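Local coordinates for protein epidermin modifying enzyme EPID (Staphylococcus epidermidis, PDB 1G63) that catalyses the FMN-dependent oxidative decarboxylation of the C-terminal cysteine of the epidermin precursor peptide, forming a carbon-carbon double bond, at residues Tyr2-Ile7 against Phe29-Ile34; Leu6-Ala11 against Asn97-Val102; His74-Val79 against Lys109-Pro114. One frame throughout, in Å; residues are numbered along the deposited sequence.

Contact 1 of 3, residues Tyr2-Ile7 against Phe29-Ile34; sequences YGKLLI and FDEVNI
Leu5-Ile7 and Val32-Ile34 are the paired parallel strands of the first beta-alpha-beta unit of this Rossmann-like fold, joined through helix 18-25. Their short axes approach to 4.6 Å at 29°. Three backbone bonds zip them together: Leu5 N to Glu31 O, Asn33 N to Leu5 O and Ile7 N to Asn33 O, each 2.9 Å long. The carbonyl of Leu5 also lies 3.2 Å from Val32 CA, a CA-H...O contact beside the N-H bond it accepts.

On the face that carries Leu5, Val32 and Ile7, Leu5 holds the Phe29 ring: its CD1 sits over the centre of one face, 3.5 Å from the centroid, a CH-pi contact. Gly3 O meets the same ring at its edge, in plane, 3.3 Å from Phe29 CD2. With CG anti to the backbone N (chi1 178°), Leu5 carries its two methyls from a branch point beside the carbonyl carbon; the second, CD2, lies beside Val32 CG2, and Ile7 CD1 touches that same valine methyl. Ahead of the strands, Lys4 and Glu31, both partly exposed, lie side by side, pointing the same way. Their salt bridge is long, Lys4 NZ to Glu31 OE2 3.8 Å, and a water accepts from Lys4 NZ and lies within hydrogen-bonding distance of Glu31 OE1.

Helix 18-25 covers the face carrying Ile7 and Ile34, through Ile18 and Ile22. Tyr76 stands edge-to-face with Phe29, and strand 76-82 flanks strand 5-9. On the face of Leu6 and Asn33, Asn33 OD1 is hydrogen-bonded to His74 NE2. Strand 56-57 continues the sheet beside strand 32-36.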
loop_
_atom_site.group_PDB
_atom_site.type_symbol
_atom_site.label_atom_id
_atom_site.label_comp_id
_atom_site.label_asym_id
_atom_site.label_seq_id
_atom_site.Cartn_x
_atom_site.Cartn_y
_atom_site.Cartn_z
ATOM N N TYR B 2 -19.780 -41.478 12.156
ATOM C CA TYR B 2 -19.332 -42.082 10.901
ATOM C C TYR B 2 -17.962 -41.753 10.311
ATOM O O TYR B 2 -17.558 -42.365 9.315
ATOM C CB TYR B 2 -20.383 -41.840 9.821
ATOM C CG TYR B 2 -21.765 -42.301 10.198
ATOM C CD1 TYR B 2 -22.573 -41.531 11.031
ATOM C CD2 TYR B 2 -22.272 -43.508 9.713
ATOM C CE1 TYR B 2 -23.856 -41.948 11.371
ATOM C CE2 TYR B 2 -23.549 -43.936 10.047
ATOM C CZ TYR B 2 -24.337 -43.152 10.875
ATOM O OH TYR B 2 -25.608 -43.571 11.196
ATOM N N GLY B 3 -17.240 -40.807 10.892
ATOM C CA GLY B 3 -15.943 -40.484 10.327
ATOM C C GLY B 3 -15.877 -39.057 9.813
ATOM O O GLY B 3 -16.900 -38.377 9.701
ATOM N N LYS B 4 -14.670 -38.609 9.483
ATOM C CA LYS B 4 -14.451 -37.248 9.015
ATOM C C LYS B 4 -15.216 -36.825 7.759
ATOM O O LYS B 4 -15.220 -37.511 6.741
ATOM C CB LYS B 4 -12.948 -37.010 8.837
ATOM C CG LYS B 4 -12.177 -37.140 10.140
ATOM C CD LYS B 4 -10.694 -36.944 9.943
ATOM C CE LYS B 4 -9.951 -37.179 11.244
ATOM N NZ LYS B 4 -8.478 -37.050 11.081
ATOM N N LEU B 5 -15.870 -35.676 7.864
ATOM C CA LEU B 5 -16.654 -35.116 6.775
ATOM C C LEU B 5 -16.172 -33.711 6.401
ATOM O O LEU B 5 -15.935 -32.866 7.268
ATOM C CB LEU B 5 -18.133 -35.079 7.169
ATOM C CG LEU B 5 -19.133 -34.487 6.166
ATOM C CD1 LEU B 5 -20.483 -35.136 6.357
ATOM C CD2 LEU B 5 -19.233 -32.981 6.333
ATOM N N LEU B 6 -16.026 -33.473 5.101
ATOM C CA LEU B 6 -15.583 -32.177 4.603
ATOM C C LEU B 6 -16.697 -31.455 3.859
ATOM O O LEU B 6 -17.371 -32.044 3.012
ATOM C CB LEU B 6 -14.386 -32.342 3.662
ATOM C CG LEU B 6 -13.953 -31.097 2.875
ATOM C CD1 LEU B 6 -13.605 -29.963 3.830
ATOM C CD2 LEU B 6 -12.766 -31.432 1.989
ATOM N N ILE B 7 -16.903 -30.185 4.194
ATOM C CA ILE B 7 -17.914 -29.386 3.520
ATOM C C ILE B 7 -17.202 -28.432 2.574
ATOM O O ILE B 7 -16.305 -27.694 2.980
ATOM C CB ILE B 7 -18.744 -28.520 4.493
ATOM C CG1 ILE B 7 -19.629 -29.398 5.371
ATOM C CG2 ILE B 7 -19.604 -27.520 3.695
ATOM C CD1 ILE B 7 -20.423 -28.605 6.398
ATOM N N PHE B 29 -20.636 -36.942 12.817
ATOM C CA PHE B 29 -19.334 -37.262 12.227
ATOM C C PHE B 29 -18.170 -36.875 13.130
ATOM O O PHE B 29 -18.168 -35.797 13.727
ATOM C CB PHE B 29 -19.189 -36.576 10.861
ATOM C CG PHE B 29 -20.284 -36.924 9.886
ATOM C CD1 PHE B 29 -21.511 -36.272 9.936
ATOM C CD2 PHE B 29 -20.097 -37.928 8.937
ATOM C CE1 PHE B 29 -22.543 -36.613 9.055
ATOM C CE2 PHE B 29 -21.117 -38.280 8.055
ATOM C CZ PHE B 29 -22.345 -37.618 8.116
ATOM N N ASP B 30 -17.184 -37.767 13.221
ATOM C CA ASP B 30 -16.002 -37.563 14.062
ATOM C C ASP B 30 -15.483 -36.143 13.967
ATOM O O ASP B 30 -15.161 -35.506 14.968
ATOM C CB ASP B 30 -14.897 -38.538 13.654
ATOM C CG ASP B 30 -15.291 -39.987 13.864
ATOM O OD1 ASP B 30 -14.641 -40.871 13.268
ATOM O OD2 ASP B 30 -16.246 -40.245 14.629
ATOM N N GLU B 31 -15.396 -35.660 12.740
ATOM C CA GLU B 31 -14.937 -34.313 12.457
ATOM C C GLU B 31 -15.740 -33.756 11.294
ATOM O O GLU B 31 -16.235 -34.505 10.447
ATOM C CB GLU B 31 -13.451 -34.319 12.075
ATOM C CG GLU B 31 -12.486 -34.132 13.227
ATOM C CD GLU B 31 -11.038 -34.062 12.769
ATOM O OE1 GLU B 31 -10.770 -33.433 11.725
ATOM O OE2 GLU B 31 -10.160 -34.625 13.457
ATOM N N VAL B 32 -15.888 -32.440 11.275
ATOM C CA VAL B 32 -16.571 -31.762 10.190
ATOM C C VAL B 32 -15.717 -30.534 9.913
ATOM O O VAL B 32 -15.677 -29.586 10.697
ATOM C CB VAL B 32 -18.011 -31.373 10.560
ATOM C CG1 VAL B 32 -18.033 -30.746 11.916
ATOM C CG2 VAL B 32 -18.577 -30.415 9.517
ATOM N N ASN B 33 -14.993 -30.591 8.802
ATOM C CA ASN B 33 -14.101 -29.520 8.393
ATOM C C ASN B 33 -14.711 -28.766 7.216
ATOM O O ASN B 33 -15.669 -29.231 6.598
ATOM C CB ASN B 33 -12.743 -30.111 8.027
ATOM C CG ASN B 33 -12.147 -30.935 9.160
ATOM O OD1 ASN B 33 -11.661 -32.038 8.946
ATOM N ND2 ASN B 33 -12.178 -30.396 10.364
ATOM N N ILE B 34 -14.158 -27.603 6.894
ATOM C CA ILE B 34 -14.724 -26.825 5.810
ATOM C C ILE B 34 -13.696 -26.156 4.889
ATOM O O ILE B 34 -12.581 -25.825 5.298
ATOM C CB ILE B 34 -15.707 -25.788 6.396
ATOM C CG1 ILE B 34 -16.551 -25.172 5.283
ATOM C CG2 ILE B 34 -14.943 -24.760 7.198
ATOM C CD1 ILE B 34 -17.854 -24.579 5.772
HETATM O O HOH W 1 -7.966 -34.095 10.664
#

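Contact 2 of 3, residues Leu6-Ala11 against Asn97-Val102; sequences LICATA and NLLTTV. With FMN (flavin mononucleotide), chain N; FMN (flavin mononucleotide), chain M.
Cys8 and Leu99 make the closest side-chain contact between strand 6-9 and helix 98-102: Cys8 CB lies 3.6 Å from Leu99 CG, with SG a little farther from the same carbon. With CG anti to the backbone N (chi1 179°), Leu99 brings that carbon against the cysteine. Beyond it, CD1 extends to the strand end, 3.3 Å from Ala9 O, and meets Thr10 CG2 where the two side chains cross at about a right angle. One turn on, Val102 CG1 comes tip to tip with Leu6 CD2 at 4.0 Å and stands at a looser distance from the sulfur. This seam is apolar and buried, and the helix axis runs at 129° to the strand.

Behind these contacts each segment holds a flavin. After the strand, Ala11 N donates to the phosphate oxygen O2P of one FMN (2.6 Å), and the O2' hydroxyl of that FMN donates to Ala11 O (2.8 Å), so one residue grips both phosphate and ribityl chain. Thr10 OG1 is hydrogen-bonded to Pro81 O, while Thr10 CB lies against the phosphate oxygen O2P. On the helix, Thr101 OG1 accepts from O3' of a second FMN at 3.0 Å and itself donates to Asn97 O, from 48° above that carbonyl plane. Asn97 O also accepts from Thr101 N, and the hydroxyl has a weak bond with Cys95 O.

The second flavin is also hydrogen-bonded by Ala11 N, Ser37 OG and Thr86 OG1 of a neighbouring subunit. Val102 and Thr101 also touch the active-site residue His67. A loop at the C-terminal end of the first parallel strand cradling phosphate is characteristic of Rossmann-like flavoproteins. Here the neighbouring helix serves the FMN of another subunit, as befits cofactor sites shared within this dodecamer.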
loop_
_atom_site.group_PDB
_atom_site.type_symbol
_atom_site.label_atom_id
_atom_site.label_comp_id
_atom_site.label_asym_id
_atom_site.label_seq_id
_atom_site.Cartn_x
_atom_site.Cartn_y
_atom_site.Cartn_z
ATOM N N LEU B 6 -16.026 -33.473 5.101
ATOM C CA LEU B 6 -15.583 -32.177 4.603
ATOM C C LEU B 6 -16.697 -31.455 3.859
ATOM O O LEU B 6 -17.371 -32.044 3.012
ATOM C CB LEU B 6 -14.386 -32.342 3.662
ATOM C CG LEU B 6 -13.953 -31.097 2.875
ATOM C CD1 LEU B 6 -13.605 -29.963 3.830
ATOM C CD2 LEU B 6 -12.766 -31.432 1.989
ATOM N N ILE B 7 -16.903 -30.185 4.194
ATOM C CA ILE B 7 -17.914 -29.386 3.520
ATOM C C ILE B 7 -17.202 -28.432 2.574
ATOM O O ILE B 7 -16.305 -27.694 2.980
ATOM C CB ILE B 7 -18.744 -28.520 4.493
ATOM C CG1 ILE B 7 -19.629 -29.398 5.371
ATOM C CG2 ILE B 7 -19.604 -27.520 3.695
ATOM C CD1 ILE B 7 -20.423 -28.605 6.398
ATOM N N CYS B 8 -17.589 -28.467 1.307
ATOM C CA CYS B 8 -17.029 -27.563 0.312
ATOM C C CYS B 8 -18.149 -26.567 0.026
ATOM O O CYS B 8 -19.125 -26.905 -0.640
ATOM C CB CYS B 8 -16.638 -28.328 -0.960
ATOM S SG CYS B 8 -15.143 -29.360 -0.756
ATOM N N ALA B 9 -18.017 -25.358 0.563
ATOM C CA ALA B 9 -19.028 -24.314 0.390
ATOM C C ALA B 9 -18.707 -23.364 -0.763
ATOM O O ALA B 9 -17.576 -22.903 -0.915
ATOM C CB ALA B 9 -19.188 -23.529 1.687
ATOM N N THR B 10 -19.723 -23.068 -1.563
ATOM C CA THR B 10 -19.570 -22.186 -2.710
ATOM C C THR B 10 -20.399 -20.912 -2.564
ATOM O O THR B 10 -21.232 -20.791 -1.649
ATOM C CB THR B 10 -19.950 -22.916 -4.022
ATOM O OG1 THR B 10 -21.351 -23.224 -4.028
ATOM C CG2 THR B 10 -19.148 -24.205 -4.151
ATOM N N ALA B 11 -20.168 -19.974 -3.481
ATOM C CA ALA B 11 -20.827 -18.674 -3.470
ATOM C C ALA B 11 -22.331 -18.653 -3.722
ATOM O O ALA B 11 -22.820 -18.009 -4.651
ATOM C CB ALA B 11 -20.123 -17.731 -4.438
ATOM N N ASN B 97 -9.320 -23.869 -8.521
ATOM C CA ASN B 97 -9.191 -23.380 -7.150
ATOM C C ASN B 97 -9.108 -24.625 -6.253
ATOM O O ASN B 97 -9.373 -25.731 -6.718
ATOM C CB ASN B 97 -10.356 -22.448 -6.745
ATOM C CG ASN B 97 -11.721 -23.089 -6.897
ATOM O OD1 ASN B 97 -11.906 -24.270 -6.591
ATOM N ND2 ASN B 97 -12.696 -22.302 -7.358
ATOM N N LEU B 98 -8.731 -24.462 -4.990
ATOM C CA LEU B 98 -8.589 -25.608 -4.095
ATOM C C LEU B 98 -9.839 -26.467 -3.953
ATOM O O LEU B 98 -9.767 -27.692 -4.085
ATOM C CB LEU B 98 -8.113 -25.161 -2.703
ATOM C CG LEU B 98 -7.863 -26.294 -1.687
ATOM C CD1 LEU B 98 -6.824 -27.268 -2.221
ATOM C CD2 LEU B 98 -7.399 -25.715 -0.353
ATOM N N LEU B 99 -10.978 -25.834 -3.690
ATOM C CA LEU B 99 -12.234 -26.561 -3.517
ATOM C C LEU B 99 -12.518 -27.467 -4.707
ATOM O O LEU B 99 -12.775 -28.663 -4.582
ATOM C CB LEU B 99 -13.396 -25.580 -3.347
ATOM C CG LEU B 99 -14.806 -26.165 -3.181
ATOM C CD1 LEU B 99 -15.688 -25.171 -2.426
ATOM C CD2 LEU B 99 -15.419 -26.494 -4.547
ATOM N N THR B 100 -12.452 -26.866 -5.873
ATOM C CA THR B 100 -12.727 -27.551 -7.102
ATOM C C THR B 100 -11.659 -28.631 -7.417
ATOM O O THR B 100 -11.956 -29.658 -8.035
ATOM C CB THR B 100 -12.892 -26.467 -8.184
ATOM O OG1 THR B 100 -13.866 -26.884 -9.130
ATOM C CG2 THR B 100 -11.604 -26.167 -8.854
ATOM N N THR B 101 -10.424 -28.420 -6.960
ATOM C CA THR B 101 -9.363 -29.415 -7.165
ATOM C C THR B 101 -9.607 -30.604 -6.223
ATOM O O THR B 101 -9.320 -31.756 -6.558
ATOM C CB THR B 101 -7.958 -28.828 -6.870
ATOM O OG1 THR B 101 -7.634 -27.849 -7.859
ATOM C CG2 THR B 101 -6.900 -29.921 -6.887
ATOM N N VAL B 102 -10.124 -30.310 -5.035
ATOM C CA VAL B 102 -10.439 -31.348 -4.062
ATOM C C VAL B 102 -11.589 -32.208 -4.592
ATOM O O VAL B 102 -11.584 -33.432 -4.431
ATOM C CB VAL B 102 -10.831 -30.723 -2.690
ATOM C CG1 VAL B 102 -11.627 -31.720 -1.839
ATOM C CG2 VAL B 102 -9.565 -30.295 -1.952
HETATM N N1 FMN N . -25.108 -18.855 -7.671
HETATM C C2 FMN N . -25.700 -20.061 -7.401
HETATM O O2 FMN N . -25.468 -21.068 -8.006
HETATM N N3 FMN N . -26.660 -20.136 -6.337
HETATM C C4 FMN N . -27.046 -19.098 -5.559
HETATM O O4 FMN N . -27.908 -19.260 -4.682
HETATM C C4A FMN N . -26.433 -17.799 -5.867
HETATM N N5 FMN N . -26.708 -16.727 -5.134
HETATM C C5A FMN N . -25.996 -15.577 -5.328
HETATM C C6 FMN N . -26.218 -14.425 -4.455
HETATM C C7 FMN N . -25.645 -13.205 -4.674
HETATM C C7M FMN N . -25.896 -12.023 -3.725
HETATM C C8 FMN N . -24.574 -13.092 -5.684
HETATM C C8M FMN N . -23.808 -11.805 -5.878
HETATM C C9 FMN N . -24.371 -14.168 -6.541
HETATM C C9A FMN N . -25.035 -15.404 -6.409
HETATM N N10 FMN N . -24.845 -16.545 -7.248
HETATM C C10 FMN N . -25.426 -17.774 -6.962
HETATM C "C1'" FMN N . -23.873 -16.476 -8.351
HETATM C "C2'" FMN N . -22.514 -17.045 -7.874
HETATM O "O2'" FMN N . -21.961 -16.389 -6.731
HETATM C "C3'" FMN N . -21.494 -16.978 -9.009
HETATM O "O3'" FMN N . -21.951 -17.818 -10.119
HETATM C "C4'" FMN N . -20.074 -17.385 -8.645
HETATM O "O4'" FMN N . -19.156 -17.103 -9.731
HETATM C "C5'" FMN N . -19.922 -18.837 -8.219
HETATM O "O5'" FMN N . -18.573 -19.096 -7.776
HETATM P P FMN N . -18.156 -20.396 -6.967
HETATM O O1P FMN N . -18.558 -21.576 -7.795
HETATM O O2P FMN N . -18.810 -20.336 -5.640
HETATM O O3P FMN N . -16.595 -20.274 -6.830
HETATM N N1 FMN M . -2.275 -30.555 -10.134
HETATM C C2 FMN M . -1.902 -31.414 -11.139
HETATM O O2 FMN M . -2.555 -31.632 -12.119
HETATM N N3 FMN M . -0.663 -32.101 -11.020
HETATM C C4 FMN M . 0.200 -31.993 -9.987
HETATM O O4 FMN M . 1.236 -32.666 -9.976
HETATM C C4A FMN M . -0.206 -31.100 -8.892
HETATM N N5 FMN M . 0.590 -30.888 -7.852
HETATM C C5A FMN M . 0.261 -29.930 -6.944
HETATM C C6 FMN M . 1.181 -29.618 -5.852
HETATM C C7 FMN M . 0.860 -28.766 -4.825
HETATM C C7M FMN M . 1.866 -28.451 -3.702
HETATM C C8 FMN M . -0.361 -27.943 -4.935
HETATM C C8M FMN M . -0.692 -26.891 -3.910
HETATM C C9 FMN M . -1.262 -28.252 -5.953
HETATM C C9A FMN M . -1.004 -29.209 -6.959
HETATM N N10 FMN M . -1.880 -29.536 -8.033
HETATM C C10 FMN M . -1.493 -30.382 -9.062
HETATM C "C1'" FMN M . -3.175 -28.834 -8.158
HETATM C "C2'" FMN M . -3.020 -27.630 -9.116
HETATM O "O2'" FMN M . -2.021 -26.680 -8.719
HETATM C "C3'" FMN M . -4.349 -26.893 -9.250
HETATM O "O3'" FMN M . -5.341 -27.793 -9.815
HETATM C "C4'" FMN M . -4.325 -25.620 -10.082
HETATM O "O4'" FMN M . -5.585 -24.918 -9.976
HETATM C "C5'" FMN M . -3.985 -25.829 -11.549
HETATM O "O5'" FMN M . -3.865 -24.565 -12.225
HETATM P P FMN M . -3.197 -24.387 -13.640
HETATM O O1P FMN M . -3.922 -25.281 -14.566
HETATM O O2P FMN M . -1.736 -24.693 -13.538
HETATM O O3P FMN M . -3.412 -22.865 -13.985
#

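Contact 3 of 3, residues His74-Val79 against Lys109-Pro114; sequences HEYILV and KLFIFP
Ile77-Val79 pairs with Leu110-Ile112 in parallel register, joining two neighbouring strands of the central sheet in the Rossmann-like fold; the short strand axes lie 4.7 Å apart at 22°.

Backbone bonds alternate from one strand to the other. Ile77 N donates to Lys109 O and Phe111 N to Ile77 O (2.8 Å), then Val79 N to Phe111 O and Phe113 N to Val79 O (3.1 Å). The carbonyls of Ile77 and Phe111 receive CA-H...O contacts as well, from Leu110 CA and Leu78 CA.

Apolar contacts divide between the two faces. Ile77 CG2 packs against Leu110 CD1 at 3.6 Å on the face covered by helix 84-91, whose Ile90 and Ile87 touch Leu110 and Ile112. On the other face, under helix 165-172, Tyr76 and Phe111 lie side by side, pointing the same way, and CE1 of Phe111 reaches the edge of the tyrosine ring at CD2. Leu78 CG, anti to its carbonyl carbon (chi1 -69°), meets the Phe113 ring at its edge, 3.9 Å from CE1. Val168 touches the same phenylalanine.

Polar side chains gather before the strands. His74 ND1 is hydrogen-bonded to Ile70 O of helix 67-72. The Lys109 chain runs extended beyond CG alongside the backbone of Glu75 and His74, its CB 3.6 Å from Glu75 O. Its ammonium is shared by two carbonyls: Val71 O, at the end of helix 67-72, and His74 O, which Lys109 NZ meets at 2.7 Å with a C=O...N angle of 171°.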
loop_
_atom_site.group_PDB
_atom_site.type_symbol
_atom_site.label_atom_id
_atom_site.label_comp_id
_atom_site.label_asym_id
_atom_site.label_seq_id
_atom_site.Cartn_x
_atom_site.Cartn_y
_atom_site.Cartn_z
ATOM N N HIS B 74 -10.747 -37.617 4.570
ATOM C CA HIS B 74 -12.193 -37.602 4.744
ATOM C C HIS B 74 -12.911 -38.782 4.097
ATOM O O HIS B 74 -12.492 -39.301 3.070
ATOM C CB HIS B 74 -12.791 -36.293 4.199
ATOM C CG HIS B 74 -12.295 -35.062 4.889
ATOM N ND1 HIS B 74 -11.104 -34.449 4.561
ATOM C CD2 HIS B 74 -12.817 -34.341 5.910
ATOM C CE1 HIS B 74 -10.913 -33.406 5.348
ATOM N NE2 HIS B 74 -11.938 -33.318 6.176
ATOM N N GLU B 75 -14.008 -39.196 4.713
ATOM C CA GLU B 75 -14.803 -40.294 4.193
ATOM C C GLU B 75 -15.945 -39.741 3.347
ATOM O O GLU B 75 -16.421 -40.393 2.423
ATOM C CB GLU B 75 -15.353 -41.138 5.348
ATOM C CG GLU B 75 -14.303 -42.038 6.006
ATOM C CD GLU B 75 -14.867 -42.853 7.169
ATOM O OE1 GLU B 75 -15.878 -43.566 6.977
ATOM O OE2 GLU B 75 -14.297 -42.782 8.280
ATOM N N TYR B 76 -16.374 -38.527 3.666
ATOM C CA TYR B 76 -17.449 -37.884 2.927
ATOM C C TYR B 76 -17.071 -36.454 2.566
ATOM O O TYR B 76 -16.504 -35.724 3.376
ATOM C CB TYR B 76 -18.737 -37.856 3.755
ATOM C CG TYR B 76 -19.039 -39.140 4.479
ATOM C CD1 TYR B 76 -18.402 -39.449 5.677
ATOM C CD2 TYR B 76 -19.962 -40.053 3.969
ATOM C CE1 TYR B 76 -18.674 -40.634 6.352
ATOM C CE2 TYR B 76 -20.244 -41.241 4.633
ATOM C CZ TYR B 76 -19.595 -41.527 5.828
ATOM O OH TYR B 76 -19.864 -42.705 6.504
ATOM N N ILE B 77 -17.390 -36.063 1.341
ATOM C CA ILE B 77 -17.118 -34.718 0.866
ATOM C C ILE B 77 -18.415 -34.164 0.295
ATOM O O ILE B 77 -18.940 -34.671 -0.693
ATOM C CB ILE B 77 -16.029 -34.712 -0.223
ATOM C CG1 ILE B 77 -14.732 -35.282 0.348
ATOM C CG2 ILE B 77 -15.801 -33.288 -0.727
ATOM C CD1 ILE B 77 -13.604 -35.387 -0.658
ATOM N N LEU B 78 -18.936 -33.128 0.941
ATOM C CA LEU B 78 -20.174 -32.502 0.513
ATOM C C LEU B 78 -19.906 -31.128 -0.071
ATOM O O LEU B 78 -19.080 -30.374 0.440
ATOM C CB LEU B 78 -21.132 -32.318 1.701
ATOM C CG LEU B 78 -21.810 -33.495 2.403
ATOM C CD1 LEU B 78 -20.788 -34.533 2.849
ATOM C CD2 LEU B 78 -22.587 -32.958 3.583
ATOM N N VAL B 79 -20.590 -30.802 -1.154
ATOM C CA VAL B 79 -20.460 -29.478 -1.719
ATOM C C VAL B 79 -21.821 -28.891 -1.341
ATOM O O VAL B 79 -22.850 -29.173 -1.961
ATOM C CB VAL B 79 -20.214 -29.520 -3.240
ATOM C CG1 VAL B 79 -21.237 -30.375 -3.899
ATOM C CG2 VAL B 79 -20.235 -28.103 -3.810
ATOM N N LYS B 109 -16.142 -39.844 -3.315
ATOM C CA LYS B 109 -16.729 -39.570 -1.995
ATOM C C LYS B 109 -17.564 -38.288 -2.046
ATOM O O LYS B 109 -17.921 -37.726 -1.005
ATOM C CB LYS B 109 -15.638 -39.344 -0.943
ATOM C CG LYS B 109 -14.491 -40.314 -0.948
ATOM C CD LYS B 109 -13.436 -39.873 0.060
ATOM C CE LYS B 109 -12.251 -40.813 0.057
ATOM N NZ LYS B 109 -11.217 -40.381 1.013
ATOM N N LEU B 110 -17.878 -37.839 -3.254
ATOM C CA LEU B 110 -18.605 -36.594 -3.444
ATOM C C LEU B 110 -20.135 -36.611 -3.392
ATOM O O LEU B 110 -20.787 -37.448 -4.011
ATOM C CB LEU B 110 -18.151 -35.976 -4.769
ATOM C CG LEU B 110 -18.244 -34.470 -4.977
ATOM C CD1 LEU B 110 -17.459 -33.750 -3.892
ATOM C CD2 LEU B 110 -17.701 -34.139 -6.353
ATOM N N PHE B 111 -20.693 -35.660 -2.649
ATOM C CA PHE B 111 -22.142 -35.495 -2.524
ATOM C C PHE B 111 -22.488 -34.024 -2.801
ATOM O O PHE B 111 -22.078 -33.123 -2.066
ATOM C CB PHE B 111 -22.619 -35.873 -1.119
ATOM C CG PHE B 111 -22.348 -37.309 -0.745
ATOM C CD1 PHE B 111 -21.075 -37.708 -0.335
ATOM C CD2 PHE B 111 -23.363 -38.261 -0.814
ATOM C CE1 PHE B 111 -20.815 -39.029 0.003
ATOM C CE2 PHE B 111 -23.115 -39.592 -0.478
ATOM C CZ PHE B 111 -21.834 -39.976 -0.068
ATOM N N ILE B 112 -23.249 -33.787 -3.862
ATOM C CA ILE B 112 -23.615 -32.435 -4.251
ATOM C C ILE B 112 -25.035 -31.990 -3.895
ATOM O O ILE B 112 -26.006 -32.669 -4.223
ATOM C CB ILE B 112 -23.409 -32.259 -5.770
ATOM C CG1 ILE B 112 -21.944 -32.534 -6.121
ATOM C CG2 ILE B 112 -23.843 -30.864 -6.203
ATOM C CD1 ILE B 112 -21.648 -32.476 -7.598
ATOM N N PHE B 113 -25.149 -30.842 -3.227
ATOM C CA PHE B 113 -26.456 -30.289 -2.855
ATOM C C PHE B 113 -26.679 -28.955 -3.575
ATOM O O PHE B 113 -26.345 -27.890 -3.065
ATOM C CB PHE B 113 -26.556 -30.077 -1.344
ATOM C CG PHE B 113 -26.488 -31.341 -0.554
ATOM C CD1 PHE B 113 -25.257 -31.879 -0.173
ATOM C CD2 PHE B 113 -27.654 -32.018 -0.205
ATOM C CE1 PHE B 113 -25.194 -33.073 0.545
ATOM C CE2 PHE B 113 -27.600 -33.209 0.510
ATOM C CZ PHE B 113 -26.368 -33.738 0.887
ATOM N N PRO B 114 -27.256 -29.006 -4.777
ATOM C CA PRO B 114 -27.514 -27.799 -5.567
ATOM C C PRO B 114 -28.368 -26.753 -4.863
ATOM O O PRO B 114 -29.324 -27.086 -4.160
ATOM C CB PRO B 114 -28.219 -28.342 -6.811
ATOM C CG PRO B 114 -27.685 -29.732 -6.938
ATOM C CD PRO B 114 -27.685 -30.212 -5.507
#

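Overall arrangement
From the N terminus, strand 5-9 takes part first: contact 1 returns the chain to it after helix 18-25, closing the opening beta-alpha-beta unit. Contact 2 starts from the same strand, sharing Leu6 and Ile7, but closes a far longer loop, to helix 98-105. Contact 3 follows contact 1 in series and crosses contact 2: residues 74-79 lie within that long loop, 109-114 beyond it. Strand 76-82 sits beside strand 5-9, where Leu6 N and O probably bond to Tyr76 O and Leu78 N, so contacts 1 and 3 form one continuous sheet, order 32-36, 5-9, 76-82, 110-114. Contact 2 lays a helix against that sheet at its flavin-binding end.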